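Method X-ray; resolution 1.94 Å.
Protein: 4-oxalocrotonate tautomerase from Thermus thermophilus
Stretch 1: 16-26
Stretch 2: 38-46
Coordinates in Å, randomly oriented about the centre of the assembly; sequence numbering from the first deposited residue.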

# COMPACT_ATOMS: atom_id res chain seq x y z
N LYS A 16 4.17 1.83 24.32
CA LYS A 16 3.51 2.86 23.52
C LYS A 16 2.75 2.25 22.35
O LYS A 16 1.62 2.66 22.05
CB LYS A 16 4.55 3.86 23.01
CG LYS A 16 3.94 5.04 22.30
CD LYS A 16 3.01 5.81 23.23
CE LYS A 16 3.77 6.52 24.33
NZ LYS A 16 2.88 7.32 25.23
N LYS A 17 3.36 1.28 21.68
CA LYS A 17 2.73 0.61 20.54
C LYS A 17 1.50 -0.11 21.05
O LYS A 17 0.44 -0.10 20.42
CB LYS A 17 3.70 -0.41 19.92
CG LYS A 17 4.97 0.20 19.33
CD LYS A 17 6.02 -0.85 18.97
CE LYS A 17 5.61 -1.68 17.77
NZ LYS A 17 6.75 -2.47 17.19
N ARG A 18 1.64 -0.74 22.21
CA ARG A 18 0.55 -1.49 22.83
C ARG A 18 -0.65 -0.59 23.12
O ARG A 18 -1.79 -0.96 22.87
CB ARG A 18 1.05 -2.13 24.14
CG ARG A 18 0.10 -3.14 24.73
CD ARG A 18 0.63 -3.75 26.02
NE ARG A 18 1.80 -4.59 25.82
CZ ARG A 18 3.06 -4.15 25.78
NH1 ARG A 18 3.32 -2.86 25.93
NH2 ARG A 18 4.05 -5.01 25.62
N GLU A 19 -0.38 0.61 23.64
CA GLU A 19 -1.43 1.56 23.97
C GLU A 19 -2.08 2.10 22.69
O GLU A 19 -3.30 2.26 22.61
CB GLU A 19 -0.84 2.72 24.78
CG GLU A 19 -1.86 3.58 25.50
CD GLU A 19 -1.20 4.72 26.25
OE1 GLU A 19 -1.93 5.48 26.93
OE2 GLU A 19 0.04 4.86 26.16
N LEU A 20 -1.25 2.40 21.70
CA LEU A 20 -1.74 2.92 20.42
C LEU A 20 -2.71 1.92 19.82
O LEU A 20 -3.84 2.26 19.45
CB LEU A 20 -0.56 3.14 19.47
CG LEU A 20 -0.85 3.88 18.16
CD1 LEU A 20 -1.74 3.02 17.30
CD2 LEU A 20 -1.49 5.23 18.43
N VAL A 21 -2.27 0.67 19.72
CA VAL A 21 -3.10 -0.39 19.18
C VAL A 21 -4.42 -0.54 19.94
O VAL A 21 -5.46 -0.84 19.34
CB VAL A 21 -2.33 -1.73 19.19
CG1 VAL A 21 -3.28 -2.88 18.97
CG2 VAL A 21 -1.27 -1.72 18.10
N ARG A 22 -4.39 -0.32 21.25
CA ARG A 22 -5.59 -0.42 22.07
C ARG A 22 -6.56 0.72 21.79
O ARG A 22 -7.72 0.48 21.50
CB ARG A 22 -5.23 -0.39 23.56
CG ARG A 22 -4.76 -1.72 24.11
CD ARG A 22 -4.27 -1.57 25.53
NE ARG A 22 -3.62 -2.79 26.00
CZ ARG A 22 -2.65 -2.81 26.90
NH1 ARG A 22 -2.22 -1.68 27.44
NH2 ARG A 22 -2.11 -3.97 27.27
N ARG A 23 -6.07 1.95 21.89
CA ARG A 23 -6.90 3.12 21.67
C ARG A 23 -7.50 3.14 20.26
O ARG A 23 -8.70 3.38 20.09
CB ARG A 23 -6.08 4.38 21.91
N LEU A 24 -6.66 2.88 19.25
CA LEU A 24 -7.17 2.87 17.88
C LEU A 24 -8.24 1.80 17.70
O LEU A 24 -9.27 2.04 17.08
CB LEU A 24 -6.04 2.59 16.88
CG LEU A 24 -5.09 3.72 16.52
CD1 LEU A 24 -4.18 3.24 15.39
CD2 LEU A 24 -5.87 4.94 16.06
N THR A 25 -7.99 0.62 18.25
CA THR A 25 -8.95 -0.46 18.10
C THR A 25 -10.25 -0.10 18.80
O THR A 25 -11.33 -0.54 18.40
CB THR A 25 -8.41 -1.77 18.69
OG1 THR A 25 -7.16 -2.10 18.07
CG2 THR A 25 -9.41 -2.92 18.46
N GLU A 26 -10.15 0.72 19.84
CA GLU A 26 -11.33 1.13 20.59
C GLU A 26 -12.21 2.06 19.77
O GLU A 26 -13.40 1.83 19.62
CB GLU A 26 -10.89 1.84 21.88
CG GLU A 26 -12.03 2.26 22.80
CD GLU A 26 -11.56 3.09 23.98
OE1 GLU A 26 -12.38 3.36 24.88
OE2 GLU A 26 -10.36 3.47 24.01
N GLU A 38 -12.39 -8.27 14.44
CA GLU A 38 -12.41 -7.83 13.05
C GLU A 38 -11.67 -6.52 12.79
O GLU A 38 -11.65 -6.03 11.66
CB GLU A 38 -13.85 -7.74 12.54
CG GLU A 38 -14.50 -9.10 12.34
CD GLU A 38 -13.92 -9.86 11.16
OE1 GLU A 38 -14.04 -11.11 11.13
OE2 GLU A 38 -13.36 -9.22 10.25
N VAL A 39 -11.08 -5.94 13.82
CA VAL A 39 -10.31 -4.72 13.67
C VAL A 39 -8.84 -5.14 13.72
O VAL A 39 -8.36 -5.64 14.75
CB VAL A 39 -10.62 -3.72 14.80
CG1 VAL A 39 -9.72 -2.50 14.68
CG2 VAL A 39 -12.08 -3.30 14.73
N ARG A 40 -8.15 -4.98 12.60
CA ARG A 40 -6.74 -5.36 12.52
C ARG A 40 -5.90 -4.10 12.43
O ARG A 40 -6.25 -3.16 11.73
CB ARG A 40 -6.47 -6.21 11.27
CG ARG A 40 -7.43 -7.39 11.06
CD ARG A 40 -7.31 -8.43 12.15
NE ARG A 40 -6.03 -9.13 12.10
CZ ARG A 40 -5.89 -10.45 12.13
NH1 ARG A 40 -6.97 -11.23 12.21
NH2 ARG A 40 -4.69 -11.00 12.09
N VAL A 41 -4.79 -4.09 13.15
CA VAL A 41 -3.90 -2.94 13.09
C VAL A 41 -2.53 -3.42 12.66
O VAL A 41 -2.02 -4.43 13.16
CB VAL A 41 -3.78 -2.23 14.45
CG1 VAL A 41 -2.84 -1.03 14.32
CG2 VAL A 41 -5.16 -1.74 14.90
N ILE A 42 -1.94 -2.71 11.71
CA ILE A 42 -0.62 -3.05 11.23
C ILE A 42 0.25 -1.83 11.43
O ILE A 42 -0.14 -0.71 11.05
CB ILE A 42 -0.63 -3.41 9.73
CG1 ILE A 42 -1.43 -4.69 9.50
CG2 ILE A 42 0.81 -3.58 9.23
CD1 ILE A 42 -1.61 -5.06 8.02
N LEU A 43 1.40 -2.03 12.05
CA LEU A 43 2.32 -0.93 12.26
C LEU A 43 3.39 -1.06 11.20
O LEU A 43 4.19 -2.00 11.20
CB LEU A 43 2.93 -0.99 13.67
CG LEU A 43 1.92 -0.95 14.83
CD1 LEU A 43 2.65 -0.89 16.16
CD2 LEU A 43 1.03 0.27 14.69
N TYR A 44 3.36 -0.13 10.26
CA TYR A 44 4.35 -0.10 9.18
C TYR A 44 5.40 0.90 9.66
O TYR A 44 5.25 2.09 9.48
CB TYR A 44 3.70 0.42 7.90
CG TYR A 44 4.67 0.65 6.76
CD1 TYR A 44 4.39 1.61 5.78
CD2 TYR A 44 5.87 -0.05 6.68
CE1 TYR A 44 5.29 1.87 4.76
CE2 TYR A 44 6.79 0.21 5.65
CZ TYR A 44 6.49 1.17 4.70
OH TYR A 44 7.38 1.45 3.68
N GLU A 45 6.46 0.38 10.27
CA GLU A 45 7.52 1.22 10.80
C GLU A 45 8.59 1.44 9.75
O GLU A 45 9.17 0.49 9.20
CB GLU A 45 8.13 0.56 12.05
CG GLU A 45 7.15 0.41 13.20
CD GLU A 45 7.75 -0.31 14.39
OE1 GLU A 45 7.74 -1.57 14.42
OE2 GLU A 45 8.27 0.38 15.29
N VAL A 46 8.85 2.71 9.46
CA VAL A 46 9.83 3.03 8.44
C VAL A 46 11.10 3.58 9.07
O VAL A 46 11.06 4.25 10.10
CB VAL A 46 9.26 4.02 7.41
CG1 VAL A 46 7.93 3.50 6.89
CG2 VAL A 46 9.08 5.38 8.03
O HOH W 1 -6.65 -4.83 16.84

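A helix laid across a β-strand illustrates a general principle of α/β packing: two regular but different repeats can be matched when every fourth residue of the helix meets every second residue of the strand. The pairing in 4-oxalocrotonate tautomerase from Thermus thermophilus is a compact example. Residues 16-26 belong to a helix that extends beyond the stretch at both ends, and residues 39-46 form a strand. Their axes approach to 9.0 Å, and their N-to-C directions differ by 143°, so the two run roughly antiparallel but visibly askew. The register follows this arrangement. The CA atoms of T25 and V39 lie 6.3 Å apart, those of V21 and V41 6.7 Å, and those of K17 and L43 8.4 Å, so the backbones are farther apart at the lysine end, where longer side chains fill the gap.

The helical backbone is held by i to i+4 hydrogen bonds, among them V21 N to K17 O at 2.9 Å and T25 N to V21 O at 3.1 Å, which keep the three contact residues one turn apart. On the strand, alternation does the equivalent work: V39, V41, L43 and E45 direct their CA-to-CB bonds toward the helix, whereas those of R40 and I42 point away and neither residue loses surface to it.

The side chains change in character along this ladder, with an apolar centre, a hydroxyl and a water at the T25 end, and a salt bridge at the K17 end. At its centre, V21 packs its CG2 against V41 CG1 at 4.2 Å and reaches L43 CD1 at 4.5 Å, although its CA-to-CB bond points sideways. These are loose van der Waals contacts between buried aliphatic groups, and one valine methyl spans two successive inward positions of the strand.

T25 shows how a polar residue can be accommodated in such a setting. Its CG2 meets V39 CG1 at 3.8 Å, while its OG1 lies 3.8 Å from V41 CG2. With chi1 in the m well, the hydroxyl folds back on its own helix and donates a very short hydrogen bond from OG1 to V21 O, 2.5 Å long. That carbonyl oxygen also accepts from T25 N. The same OG1 accepts a hydrogen bond from a water at 3.0 Å, and this water donates a second one to V39 O, on the strand, at 2.8 Å. The hydroxyl thus joins helix and strand through solvent while its methyl group packs directly.

K17 combines both kinds of contact in one long side chain. Its CE rests 3.5 Å from L43 CD1, so the aliphatic part covers the leucine, and its NZ continues to E45, where NZ and OE1 form a hydrogen-bonded salt bridge at 3.1 Å. Both atoms have further hydrogen bonds elsewhere in the structure. The bend at chi3, in the p well between otherwise extended chi2 and chi4, helps set this course. Together the two stretches bury 388 Å², with L43 and V41 the most heavily covered residues.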